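Long-range contacts in D-ribulose-5-phosphate 3-epimerase, putative (Plasmodium falciparum, PDB 1TQX), which probably catalyses the interconversion of D-ribulose 5-phosphate and D-xylulose 5-phosphate, using a bound divalent metal ion: residues L37-M42 with L71-P76; E185-S190 with V219-Y224; Q25-L30 with S203-E208; R102-A107 with T136-T141. All blocks are in the same frame, centred on the assembly; numbering follows the deposited sequence.

Contact 1 of 4, residues L37-M42 with L71-P76; sequences LDVMDM and LMVEYP. With ZN (zinc ion), chain D.
At the zinc-binding end of the TIM barrel, Val39 and Met40 of strand 34-40 pair in parallel with Leu71 and Met72 of strand 66-72. Met72 N donates to Val39 O at 2.8 Å; the bond is bent at the hydrogen (138°), although the donor stands almost along the C=O axis. Met40 CA adds a nearly straight C-H...O contact to Met72 O at 3.5 Å. Met72 is the centre of an inverse gamma turn, where its strand gives way to loop. On the metal side the Met40 and Met72 side chains lie alongside each other, pointing the same way, with their CE methyls tightly packed at 3.4 Å. A bend at chi3 (-97°) puts Met72 CE 3.0 Å from Asp38 OD1, the oxygen that binds the zinc ion at 2.1 Å. His36, His70 and Asp179 complete the metal site. On the other face Val39 CB meets Leu71 CD2 at 4.1 Å; beyond the strand, Val73 CG1 meets Val39 CG1 at 3.9 Å. Past the strands, Glu74 N gives a nearly straight bond of 2.9 Å to Asp41 OD2, coming from above the carboxylate plane, and one water donates to both this oxygen and Glu74 O. Phe44 N holds Asp41 OD1, so both carboxylate oxygens are engaged. With helix 52-58 between them, the strands form a beta-alpha-beta unit whose C-terminal ends carry metal ligands, as in other ribulose-phosphate 3-epimerases.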
loop_
_atom_site.group_PDB
_atom_site.type_symbol
_atom_site.label_atom_id
_atom_site.label_comp_id
_atom_site.label_asym_id
_atom_site.label_seq_id
_atom_site.Cartn_x
_atom_site.Cartn_y
_atom_site.Cartn_z
ATOM N N LEU A 37 -3.652 -2.737 5.044
ATOM C CA LEU A 37 -4.985 -2.416 5.545
ATOM C C LEU A 37 -5.667 -1.276 4.789
ATOM O O LEU A 37 -5.324 -0.107 4.971
ATOM C CB LEU A 37 -4.874 -2.062 7.038
ATOM C CG LEU A 37 -4.132 -3.125 7.860
ATOM C CD1 LEU A 37 -3.592 -2.543 9.169
ATOM C CD2 LEU A 37 -5.086 -4.284 8.126
ATOM N N ASP A 38 -6.638 -1.623 3.948
ATOM C CA ASP A 38 -7.374 -0.630 3.161
ATOM C C ASP A 38 -8.544 0.008 3.904
ATOM O O ASP A 38 -9.516 -0.667 4.234
ATOM C CB ASP A 38 -7.907 -1.262 1.867
ATOM C CG ASP A 38 -6.809 -1.573 0.874
ATOM O OD1 ASP A 38 -5.938 -0.712 0.672
ATOM O OD2 ASP A 38 -6.821 -2.668 0.281
ATOM N N VAL A 39 -8.445 1.313 4.136
ATOM C CA VAL A 39 -9.488 2.078 4.822
ATOM C C VAL A 39 -10.237 2.904 3.771
ATOM O O VAL A 39 -9.637 3.733 3.090
ATOM C CB VAL A 39 -8.869 3.022 5.873
ATOM C CG1 VAL A 39 -9.965 3.781 6.622
ATOM C CG2 VAL A 39 -8.021 2.203 6.860
ATOM N N MET A 40 -11.541 2.663 3.639
ATOM C CA MET A 40 -12.387 3.354 2.658
ATOM C C MET A 40 -13.585 3.969 3.390
ATOM O O MET A 40 -14.179 3.319 4.255
ATOM C CB MET A 40 -12.856 2.351 1.599
ATOM C CG MET A 40 -11.708 1.597 0.945
ATOM S SD MET A 40 -12.316 0.256 -0.071
ATOM C CE MET A 40 -10.793 -0.310 -0.858
ATOM N N ASP A 41 -13.943 5.205 3.036
ATOM C CA ASP A 41 -15.024 5.911 3.733
ATOM C C ASP A 41 -16.313 6.190 2.969
ATOM O O ASP A 41 -17.084 7.064 3.365
ATOM C CB ASP A 41 -14.489 7.244 4.278
ATOM C CG ASP A 41 -14.119 8.228 3.172
ATOM O OD1 ASP A 41 -14.195 7.857 1.980
ATOM O OD2 ASP A 41 -13.752 9.382 3.497
ATOM N N MET A 42 -16.539 5.471 1.876
ATOM C CA MET A 42 -17.738 5.647 1.057
ATOM C C MET A 42 -17.833 7.048 0.439
ATOM O O MET A 42 -18.867 7.415 -0.128
ATOM C CB MET A 42 -18.991 5.352 1.892
ATOM C CG MET A 42 -20.267 5.182 1.068
ATOM S SD MET A 42 -20.105 3.930 -0.240
ATOM C CE MET A 42 -20.271 2.465 0.708
ATOM N N LEU A 71 -4.986 4.855 3.318
ATOM C CA LEU A 71 -6.135 5.710 3.580
ATOM C C LEU A 71 -6.822 6.222 2.317
ATOM O O LEU A 71 -6.447 7.255 1.775
ATOM C CB LEU A 71 -5.705 6.901 4.446
ATOM C CG LEU A 71 -5.109 6.531 5.812
ATOM C CD1 LEU A 71 -4.393 7.737 6.422
ATOM C CD2 LEU A 71 -6.218 6.032 6.727
ATOM N N MET A 72 -7.817 5.482 1.839
ATOM C CA MET A 72 -8.578 5.908 0.666
ATOM C C MET A 72 -9.774 6.642 1.257
ATOM O O MET A 72 -10.912 6.182 1.173
ATOM C CB MET A 72 -9.045 4.700 -0.151
ATOM C CG MET A 72 -7.922 4.040 -0.938
ATOM S SD MET A 72 -8.403 2.505 -1.764
ATOM C CE MET A 72 -7.840 1.297 -0.576
ATOM N N VAL A 73 -9.491 7.791 1.862
ATOM C CA VAL A 73 -10.515 8.582 2.528
ATOM C C VAL A 73 -10.326 10.075 2.327
ATOM O O VAL A 73 -9.257 10.530 1.918
ATOM C CB VAL A 73 -10.472 8.353 4.050
ATOM C CG1 VAL A 73 -10.657 6.872 4.376
ATOM C CG2 VAL A 73 -9.128 8.853 4.601
ATOM N N GLU A 74 -11.381 10.832 2.619
ATOM C CA GLU A 74 -11.305 12.284 2.557
ATOM C C GLU A 74 -10.777 12.654 3.943
ATOM O O GLU A 74 -10.947 11.886 4.894
ATOM C CB GLU A 74 -12.694 12.915 2.370
ATOM C CG GLU A 74 -13.499 12.396 1.186
ATOM C CD GLU A 74 -14.746 13.229 0.904
ATOM O OE1 GLU A 74 -15.441 13.619 1.870
ATOM O OE2 GLU A 74 -15.035 13.481 -0.287
ATOM N N TYR A 75 -10.138 13.812 4.058
ATOM C CA TYR A 75 -9.615 14.276 5.342
ATOM C C TYR A 75 -8.682 13.269 6.016
ATOM O O TYR A 75 -8.855 12.953 7.195
ATOM C CB TYR A 75 -10.780 14.584 6.292
ATOM C CG TYR A 75 -11.864 15.435 5.677
ATOM C CD1 TYR A 75 -11.605 16.741 5.275
ATOM C CD2 TYR A 75 -13.152 14.935 5.499
ATOM C CE1 TYR A 75 -12.600 17.533 4.711
ATOM C CE2 TYR A 75 -14.160 15.722 4.933
ATOM C CZ TYR A 75 -13.872 17.020 4.544
ATOM O OH TYR A 75 -14.854 17.816 3.990
ATOM N N PRO A 76 -7.677 12.760 5.291
ATOM C CA PRO A 76 -6.762 11.789 5.904
ATOM C C PRO A 76 -6.054 12.294 7.166
ATOM O O PRO A 76 -5.632 11.499 8.005
ATOM C CB PRO A 76 -5.785 11.474 4.773
ATOM C CG PRO A 76 -5.764 12.747 3.974
ATOM C CD PRO A 76 -7.243 13.095 3.924
HETATM ZN ZN ZN D . -4.408 -0.454 -0.779
HETATM O O HOH W 1 -12.972 10.256 5.971
#

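Contact 2 of 4, residues E185-S190 with V219-Y224; sequences ETTEIS and VSVQKY
Thr187 and Glu188 face Ser220, Val221 and Tyr224 where two neighbouring outer helices of the TIM barrel, 184-193 and 210-223, run side by side. The local axes are nearly parallel, with a signed crossing angle of -15° and a closest approach of 8.8 Å. Along the first helix, Thr186 OG1 bonds back to Asn183 N and Gly181 O near the helix start. Thr187 comes next and supplies the central touch. Its OG1 is engaged by Asn183 O, while CG2, anti to the backbone N, is the branch presented to the other helix. That methyl lies 3.5 Å from Ser220 OG and 3.9 Å from Val221 CG2, the Thr187 and Val221 side chains crossing at about a right angle. Ser220 OG, at chi1 70°, bonds to Met217 O; against the Thr187 methyl it makes only van der Waals contact. Small residues at both positions are consistent with the close spacing of the helices. Glu188 marks the nearest backbone approach, its CA 5.6 Å from Ser220 CA. The extended carboxylate arm of Glu188 lies at the exposed border of the interface, and the backbone O of Glu188 sits 4.0 Å from Tyr224 CE1, obliquely to the ring. Beneath the pair, Thr187 and Val221 both rest on Ile198 of strand 197-200, joining the helix layer to the barrel wall. Ser190, buried and touching Phe156 and Met161, donates from OG to Thr186 O at 2.9 Å, and that carbonyl also accepts from Ser190 N.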
loop_
_atom_site.group_PDB
_atom_site.type_symbol
_atom_site.label_atom_id
_atom_site.label_comp_id
_atom_site.label_asym_id
_atom_site.label_seq_id
_atom_site.Cartn_x
_atom_site.Cartn_y
_atom_site.Cartn_z
ATOM N N GLU A 185 2.442 -13.403 -12.144
ATOM C CA GLU A 185 2.914 -12.807 -13.387
ATOM C C GLU A 185 3.029 -11.284 -13.373
ATOM O O GLU A 185 4.008 -10.733 -13.885
ATOM C CB GLU A 185 2.027 -13.231 -14.559
ATOM C CG GLU A 185 2.600 -12.821 -15.915
ATOM C CD GLU A 185 1.742 -13.252 -17.089
ATOM O OE1 GLU A 185 2.187 -13.055 -18.237
ATOM O OE2 GLU A 185 0.632 -13.778 -16.871
ATOM N N THR A 186 2.038 -10.596 -12.807
ATOM C CA THR A 186 2.092 -9.136 -12.777
ATOM C C THR A 186 3.057 -8.620 -11.710
ATOM O O THR A 186 3.452 -7.451 -11.736
ATOM C CB THR A 186 0.690 -8.504 -12.600
ATOM O OG1 THR A 186 0.094 -8.960 -11.381
ATOM C CG2 THR A 186 -0.208 -8.891 -13.781
ATOM N N THR A 187 3.444 -9.485 -10.778
ATOM C CA THR A 187 4.411 -9.086 -9.763
ATOM C C THR A 187 5.771 -9.046 -10.464
ATOM O O THR A 187 6.561 -8.120 -10.265
ATOM C CB THR A 187 4.467 -10.090 -8.584
ATOM O OG1 THR A 187 3.296 -9.948 -7.767
ATOM C CG2 THR A 187 5.700 -9.840 -7.731
ATOM N N GLU A 188 6.038 -10.049 -11.297
ATOM C CA GLU A 188 7.301 -10.098 -12.027
ATOM C C GLU A 188 7.392 -8.879 -12.938
ATOM O O GLU A 188 8.442 -8.252 -13.042
ATOM C CB GLU A 188 7.408 -11.376 -12.867
ATOM C CG GLU A 188 8.797 -11.559 -13.489
ATOM C CD GLU A 188 8.961 -12.868 -14.254
ATOM O OE1 GLU A 188 10.083 -13.127 -14.743
ATOM O OE2 GLU A 188 7.979 -13.630 -14.371
ATOM N N ILE A 189 6.288 -8.550 -13.598
ATOM C CA ILE A 189 6.261 -7.391 -14.480
ATOM C C ILE A 189 6.511 -6.107 -13.687
ATOM O O ILE A 189 7.299 -5.254 -14.101
ATOM C CB ILE A 189 4.902 -7.265 -15.196
ATOM C CG1 ILE A 189 4.743 -8.391 -16.223
ATOM C CG2 ILE A 189 4.789 -5.897 -15.861
ATOM C CD1 ILE A 189 3.384 -8.405 -16.904
ATOM N N SER A 190 5.834 -5.968 -12.549
ATOM C CA SER A 190 5.998 -4.772 -11.728
ATOM C C SER A 190 7.427 -4.623 -11.218
ATOM O O SER A 190 7.995 -3.533 -11.253
ATOM C CB SER A 190 5.015 -4.800 -10.555
ATOM O OG SER A 190 3.680 -4.682 -11.019
ATOM N N VAL A 219 10.794 -13.725 -4.374
ATOM C CA VAL A 219 11.997 -14.057 -5.131
ATOM C C VAL A 219 12.053 -13.269 -6.435
ATOM O O VAL A 219 13.103 -12.756 -6.805
ATOM C CB VAL A 219 12.071 -15.570 -5.446
ATOM C CG1 VAL A 219 13.302 -15.871 -6.307
ATOM C CG2 VAL A 219 12.141 -16.365 -4.151
ATOM N N SER A 220 10.918 -13.156 -7.119
ATOM C CA SER A 220 10.865 -12.426 -8.379
ATOM C C SER A 220 11.216 -10.953 -8.199
ATOM O O SER A 220 11.799 -10.338 -9.094
ATOM C CB SER A 220 9.482 -12.555 -9.022
ATOM O OG SER A 220 8.505 -11.831 -8.294
ATOM N N VAL A 221 10.856 -10.377 -7.055
ATOM C CA VAL A 221 11.182 -8.978 -6.805
ATOM C C VAL A 221 12.674 -8.877 -6.473
ATOM O O VAL A 221 13.380 -8.016 -7.000
ATOM C CB VAL A 221 10.354 -8.388 -5.624
ATOM C CG1 VAL A 221 10.871 -7.001 -5.271
ATOM C CG2 VAL A 221 8.877 -8.293 -6.007
ATOM N N GLN A 222 13.151 -9.772 -5.614
ATOM C CA GLN A 222 14.555 -9.778 -5.211
ATOM C C GLN A 222 15.510 -9.879 -6.401
ATOM O O GLN A 222 16.594 -9.291 -6.376
ATOM C CB GLN A 222 14.818 -10.921 -4.224
ATOM C CG GLN A 222 14.010 -10.798 -2.940
ATOM C CD GLN A 222 14.168 -11.985 -2.011
ATOM O OE1 GLN A 222 13.995 -13.137 -2.420
ATOM N NE2 GLN A 222 14.479 -11.710 -0.745
ATOM N N LYS A 223 15.110 -10.611 -7.440
ATOM C CA LYS A 223 15.947 -10.761 -8.628
ATOM C C LYS A 223 16.310 -9.402 -9.218
ATOM O O LYS A 223 17.414 -9.218 -9.729
ATOM C CB LYS A 223 15.233 -11.600 -9.694
ATOM C CG LYS A 223 14.939 -13.031 -9.274
ATOM C CD LYS A 223 14.351 -13.841 -10.424
ATOM C CE LYS A 223 13.995 -15.258 -9.984
ATOM N NZ LYS A 223 15.162 -15.994 -9.415
ATOM N N TYR A 224 15.379 -8.452 -9.154
ATOM C CA TYR A 224 15.615 -7.113 -9.684
ATOM C C TYR A 224 16.202 -6.160 -8.641
ATOM O O TYR A 224 16.781 -5.133 -9.055
ATOM C CB TYR A 224 14.319 -6.527 -10.246
ATOM C CG TYR A 224 13.818 -7.221 -11.488
ATOM C CD1 TYR A 224 12.818 -8.188 -11.421
ATOM C CD2 TYR A 224 14.351 -6.915 -12.735
ATOM C CE1 TYR A 224 12.359 -8.831 -12.572
ATOM C CE2 TYR A 224 13.903 -7.553 -13.889
ATOM C CZ TYR A 224 12.910 -8.506 -13.802
ATOM O OH TYR A 224 12.473 -9.126 -14.951
#

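Contact 3 of 4, residues Q25-L30 with S203-E208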
loop_
_atom_site.group_PDB
_atom_site.type_symbol
_atom_site.label_atom_id
_atom_site.label_comp_id
_atom_site.label_asym_id
_atom_site.label_seq_id
_atom_site.Cartn_x
_atom_site.Cartn_y
_atom_site.Cartn_z
ATOM N N GLN A 25 -2.719 -13.182 11.427
ATOM C CA GLN A 25 -1.790 -14.062 12.127
ATOM C C GLN A 25 -1.319 -15.123 11.134
ATOM O O GLN A 25 -0.152 -15.509 11.128
ATOM C CB GLN A 25 -2.480 -14.714 13.335
ATOM C CG GLN A 25 -2.888 -13.703 14.415
ATOM C CD GLN A 25 -3.671 -14.321 15.558
ATOM O OE1 GLN A 25 -4.504 -15.202 15.349
ATOM N NE2 GLN A 25 -3.425 -13.843 16.776
ATOM N N ARG A 26 -2.237 -15.580 10.289
ATOM C CA ARG A 26 -1.920 -16.578 9.277
ATOM C C ARG A 26 -0.885 -16.007 8.302
ATOM O O ARG A 26 0.128 -16.644 8.014
ATOM C CB ARG A 26 -3.203 -16.976 8.543
ATOM C CG ARG A 26 -3.049 -18.032 7.468
ATOM C CD ARG A 26 -4.363 -18.154 6.698
ATOM N NE ARG A 26 -4.144 -18.527 5.306
ATOM C CZ ARG A 26 -4.921 -18.136 4.305
ATOM N NH1 ARG A 26 -5.971 -17.358 4.544
ATOM N NH2 ARG A 26 -4.650 -18.526 3.064
ATOM N N MET A 27 -1.130 -14.801 7.797
ATOM C CA MET A 27 -0.188 -14.177 6.871
ATOM C C MET A 27 1.171 -14.016 7.552
ATOM O O MET A 27 2.224 -14.201 6.936
ATOM C CB MET A 27 -0.714 -12.808 6.416
ATOM C CG MET A 27 -1.933 -12.885 5.484
ATOM S SD MET A 27 -1.568 -13.829 3.970
ATOM C CE MET A 27 -2.442 -15.358 4.308
ATOM N N GLU A 28 1.134 -13.672 8.832
ATOM C CA GLU A 28 2.347 -13.492 9.618
ATOM C C GLU A 28 3.106 -14.818 9.695
ATOM O O GLU A 28 4.317 -14.863 9.487
ATOM C CB GLU A 28 1.968 -13.005 11.024
ATOM C CG GLU A 28 3.116 -12.506 11.882
ATOM C CD GLU A 28 2.620 -11.774 13.122
ATOM O OE1 GLU A 28 1.876 -12.386 13.923
ATOM O OE2 GLU A 28 2.970 -10.589 13.290
ATOM N N SER A 29 2.385 -15.901 9.974
ATOM C CA SER A 29 3.007 -17.215 10.084
ATOM C C SER A 29 3.585 -17.704 8.757
ATOM O O SER A 29 4.500 -18.534 8.743
ATOM C CB SER A 29 1.998 -18.244 10.608
ATOM O OG SER A 29 1.057 -18.589 9.607
ATOM N N LEU A 30 3.059 -17.190 7.646
ATOM C CA LEU A 30 3.539 -17.588 6.325
ATOM C C LEU A 30 4.759 -16.787 5.891
ATOM O O LEU A 30 5.370 -17.090 4.872
ATOM C CB LEU A 30 2.429 -17.436 5.278
ATOM C CG LEU A 30 1.172 -18.287 5.487
ATOM C CD1 LEU A 30 0.196 -18.039 4.346
ATOM C CD2 LEU A 30 1.550 -19.766 5.567
ATOM N N SER A 203 -5.104 -12.925 -5.189
ATOM C CA SER A 203 -4.093 -13.923 -5.538
ATOM C C SER A 203 -3.464 -14.652 -4.357
ATOM O O SER A 203 -2.904 -15.739 -4.523
ATOM C CB SER A 203 -2.993 -13.288 -6.400
ATOM O OG SER A 203 -2.148 -12.436 -5.652
ATOM N N ILE A 204 -3.539 -14.057 -3.169
ATOM C CA ILE A 204 -2.981 -14.694 -1.986
ATOM C C ILE A 204 -4.074 -15.357 -1.143
ATOM O O ILE A 204 -3.978 -16.540 -0.814
ATOM C CB ILE A 204 -2.194 -13.677 -1.120
ATOM C CG1 ILE A 204 -0.896 -13.292 -1.841
ATOM C CG2 ILE A 204 -1.875 -14.276 0.242
ATOM C CD1 ILE A 204 -0.059 -12.241 -1.113
ATOM N N PHE A 205 -5.124 -14.607 -0.810
ATOM C CA PHE A 205 -6.193 -15.163 0.016
ATOM C C PHE A 205 -7.073 -16.215 -0.661
ATOM O O PHE A 205 -7.806 -16.934 0.017
ATOM C CB PHE A 205 -7.057 -14.036 0.599
ATOM C CG PHE A 205 -6.364 -13.258 1.686
ATOM C CD1 PHE A 205 -5.791 -12.020 1.426
ATOM C CD2 PHE A 205 -6.227 -13.807 2.966
ATOM C CE1 PHE A 205 -5.081 -11.331 2.425
ATOM C CE2 PHE A 205 -5.519 -13.129 3.968
ATOM C CZ PHE A 205 -4.946 -11.890 3.695
ATOM N N ASN A 206 -7.008 -16.309 -1.986
ATOM C CA ASN A 206 -7.791 -17.315 -2.700
ATOM C C ASN A 206 -6.856 -18.326 -3.352
ATOM O O ASN A 206 -7.274 -19.132 -4.179
ATOM C CB ASN A 206 -8.680 -16.664 -3.765
ATOM C CG ASN A 206 -9.752 -15.774 -3.164
ATOM O OD1 ASN A 206 -10.507 -16.197 -2.284
ATOM N ND2 ASN A 206 -9.829 -14.537 -3.640
ATOM N N ALA A 207 -5.585 -18.284 -2.966
ATOM C CA ALA A 207 -4.590 -19.192 -3.521
ATOM C C ALA A 207 -4.755 -20.612 -3.001
ATOM O O ALA A 207 -5.277 -20.836 -1.903
ATOM C CB ALA A 207 -3.191 -18.692 -3.200
ATOM N N GLU A 208 -4.301 -21.569 -3.804
ATOM C CA GLU A 208 -4.360 -22.972 -3.433
ATOM C C GLU A 208 -3.213 -23.218 -2.443
ATOM O O GLU A 208 -3.318 -24.043 -1.539
ATOM C CB GLU A 208 -4.193 -23.837 -4.687
ATOM C CG GLU A 208 -4.999 -25.122 -4.683
ATOM C CD GLU A 208 -6.493 -24.875 -4.635
ATOM O OE1 GLU A 208 -7.031 -24.233 -5.560
ATOM O OE2 GLU A 208 -7.128 -25.327 -3.666
#
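The Phe205 ring and the Arg26 guanidinium, planes 81° apart, meet where helix 20-29 of the TIM barrel packs against the short helix 202-205. Arg26 NH1 comes to the edge of the ring, near its plane, 3.9 Å from Phe205 CD2. One face of the guanidinium is covered by Met27 CE, which stands 3.7 Å above the plane and over its centre. The Arg26 and Phe205 side chains slide past each other in opposite directions, and the charge of Arg26 has its partner in Glu23, whose OE1 forms a salt bridge with NH1. Met27 touches both groups: CE lies over the guanidinium, and CG, SD and CE meet the ring. Its contact with Phe205 is a Met-aromatic one: SD lies 4.5 Å from the ring centroid and 35° off the normal, an oblique approach. Met27 CG lies 3.6 Å from Phe205 CZ, obliquely to the ring, and Met27 CE lies 3.8 Å from Phe205 CE2. A bend at chi2 places SD and one at chi3 (106°) places CE, folding the chain back so that the methyl can serve both flat groups. Below, Pro10 of strand 7-10 touches Met27, Ile204 and Phe205. The contact thus joins the helix after the first strand to the short helix 202-205 directly after the last strand, 197-200. Helix 202-205 begins at Thr202, which with Gly201 before it is predicted to bind substrate. The sulfur has an aliphatic neighbour too: Ile204 CG2, anti to its backbone N, packs 3.8 Å from Met27 SD.

Contact 4 of 4, residues R102-A107 with T136-T141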
loop_
_atom_site.group_PDB
_atom_site.type_symbol
_atom_site.label_atom_id
_atom_site.label_comp_id
_atom_site.label_asym_id
_atom_site.label_seq_id
_atom_site.Cartn_x
_atom_site.Cartn_y
_atom_site.Cartn_z
ATOM N N ARG A 102 0.123 21.272 0.768
ATOM C CA ARG A 102 -0.714 20.567 1.732
ATOM C C ARG A 102 -0.189 19.161 1.983
ATOM O O ARG A 102 -0.217 18.673 3.112
ATOM C CB ARG A 102 -2.162 20.496 1.245
ATOM C CG ARG A 102 -2.922 21.812 1.341
ATOM C CD ARG A 102 -4.384 21.613 0.995
ATOM N NE ARG A 102 -5.039 20.679 1.909
ATOM C CZ ARG A 102 -6.206 20.092 1.667
ATOM N NH1 ARG A 102 -6.854 20.340 0.536
ATOM N NH2 ARG A 102 -6.727 19.253 2.552
ATOM N N CYS A 103 0.287 18.509 0.926
ATOM C CA CYS A 103 0.824 17.159 1.051
ATOM C C CYS A 103 2.114 17.170 1.869
ATOM O O CYS A 103 2.343 16.285 2.699
ATOM C CB CYS A 103 1.076 16.553 -0.334
ATOM S SG CYS A 103 -0.458 16.170 -1.251
ATOM N N ILE A 104 2.957 18.168 1.636
ATOM C CA ILE A 104 4.203 18.275 2.381
ATOM C C ILE A 104 3.915 18.438 3.878
ATOM O O ILE A 104 4.576 17.823 4.714
ATOM C CB ILE A 104 5.048 19.469 1.888
ATOM C CG1 ILE A 104 5.578 19.183 0.479
ATOM C CG2 ILE A 104 6.210 19.723 2.842
ATOM C CD1 ILE A 104 6.312 20.348 -0.155
ATOM N N GLN A 105 2.918 19.250 4.216
ATOM C CA GLN A 105 2.564 19.474 5.619
ATOM C C GLN A 105 2.044 18.207 6.307
ATOM O O GLN A 105 2.398 17.933 7.455
ATOM C CB GLN A 105 1.521 20.594 5.728
ATOM C CG GLN A 105 1.092 20.927 7.157
ATOM C CD GLN A 105 2.262 21.330 8.051
ATOM O OE1 GLN A 105 3.113 22.130 7.656
ATOM N NE2 GLN A 105 2.299 20.785 9.264
ATOM N N LEU A 106 1.202 17.441 5.617
ATOM C CA LEU A 106 0.660 16.210 6.192
ATOM C C LEU A 106 1.796 15.206 6.394
ATOM O O LEU A 106 1.875 14.529 7.422
ATOM C CB LEU A 106 -0.399 15.601 5.265
ATOM C CG LEU A 106 -1.587 14.858 5.886
ATOM C CD1 LEU A 106 -2.255 13.994 4.822
ATOM C CD2 LEU A 106 -1.141 14.005 7.053
ATOM N N ALA A 107 2.674 15.109 5.399
ATOM C CA ALA A 107 3.806 14.193 5.474
ATOM C C ALA A 107 4.675 14.538 6.685
ATOM O O ALA A 107 5.131 13.650 7.403
ATOM C CB ALA A 107 4.629 14.268 4.191
ATOM N N THR A 136 11.477 16.314 -1.242
ATOM C CA THR A 136 11.682 16.719 0.150
ATOM C C THR A 136 12.203 15.570 1.005
ATOM O O THR A 136 12.648 15.781 2.139
ATOM C CB THR A 136 10.376 17.212 0.791
ATOM O OG1 THR A 136 9.495 16.098 0.983
ATOM C CG2 THR A 136 9.696 18.235 -0.099
ATOM N N ASN A 137 12.137 14.356 0.463
ATOM C CA ASN A 137 12.596 13.157 1.164
ATOM C C ASN A 137 11.700 12.744 2.334
ATOM O O ASN A 137 12.062 11.867 3.117
ATOM C CB ASN A 137 14.028 13.349 1.672
ATOM C CG ASN A 137 15.022 13.523 0.549
ATOM O OD1 ASN A 137 15.137 12.665 -0.326
ATOM N ND2 ASN A 137 15.751 14.635 0.566
ATOM N N LEU A 138 10.534 13.371 2.446
ATOM C CA LEU A 138 9.598 13.060 3.522
ATOM C C LEU A 138 8.781 11.797 3.255
ATOM O O LEU A 138 8.212 11.211 4.181
ATOM C CB LEU A 138 8.636 14.232 3.726
ATOM C CG LEU A 138 9.218 15.517 4.313
ATOM C CD1 LEU A 138 8.247 16.663 4.110
ATOM C CD2 LEU A 138 9.518 15.301 5.789
ATOM N N ILE A 139 8.724 11.385 1.992
ATOM C CA ILE A 139 7.947 10.214 1.594
ATOM C C ILE A 139 8.757 8.923 1.566
ATOM O O ILE A 139 9.753 8.818 0.858
ATOM C CB ILE A 139 7.316 10.423 0.195
ATOM C CG1 ILE A 139 6.511 11.728 0.166
ATOM C CG2 ILE A 139 6.426 9.240 -0.163
ATOM C CD1 ILE A 139 5.394 11.802 1.189
ATOM N N ASN A 140 8.310 7.938 2.338
ATOM C CA ASN A 140 8.978 6.643 2.396
ATOM C C ASN A 140 8.521 5.724 1.263
ATOM O O ASN A 140 9.298 4.904 0.767
ATOM C CB ASN A 140 8.666 5.946 3.723
ATOM C CG ASN A 140 9.229 6.685 4.922
ATOM O OD1 ASN A 140 10.413 6.566 5.241
ATOM N ND2 ASN A 140 8.382 7.457 5.589
ATOM N N THR A 141 7.263 5.867 0.860
ATOM C CA THR A 141 6.688 5.004 -0.166
ATOM C C THR A 141 5.688 5.713 -1.073
ATOM O O THR A 141 4.917 6.562 -0.618
ATOM C CB THR A 141 5.897 3.836 0.481
ATOM O OG1 THR A 141 6.711 3.164 1.450
ATOM C CG2 THR A 141 5.434 2.842 -0.590
#
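Leu138 projects toward helix 100-111 and meets Ala107 and Ile104 in turn. At its base, CB lies 4.0 Å from Ala107 CB, at the closest backbone approach of the two segments. CG stands anti to the carbonyl carbon (chi1 -69°). At the tip, CD1 packs 3.9 Å from Ile104 CG2 and equally close to Ile104 O, the two side chains crossing at about a right angle. Ile104 reaches further with its other branch, placing CD1 4.0 Å from Thr136 CG2. On the inner side, Ile139 folds back (chi2 -58°) and sets its CD1 4.0 Å from Ala107 CB, so Ala107 CB touches two consecutive residues, Leu138 and Ile139. The interface between the segments is aliphatic; polar groups act in shaping the loop. Leu138 N donates to Thr136 OG1 at 3.3 Å in an ST turn, while the same hydroxyl bonds to Ile133 O of helix 131-134. Asn137, with positive phi, lies within this turn, and Leu138 O accepts from Arg111 NH1 of the facing helix. Ala107 and Ile139 both touch Cys117 of strand 116-121, which links the contact to the barrel wall. Away from the annotated sites, this is helix-to-loop packing outside the strands of a TIM barrel, where the loop after helix 131-134 leads into strand 141-145.

In the fold
The four contacts are distributed round one TIM barrel. Contact 1 pairs adjacent strands at the zinc site; contacts 2, 3 and 4 involve the surrounding helices and a connecting loop. Only contacts 1 and 4 touch, through Pro76 CG and Leu106 CD1 at 3.8 Å, their centres 18 Å apart. Contacts 3 and 4 lie on opposite sides of the chain's centre, about 32 Å between centres, as do contacts 1 and 2 at 28 Å. Along the chain, contact 3 opens first and spans contacts 1 and 4, then crosses contact 2. Contact 3 thus brings an early helix against a late one, while contacts 1, 2 and 4 join segments about 30 residues apart.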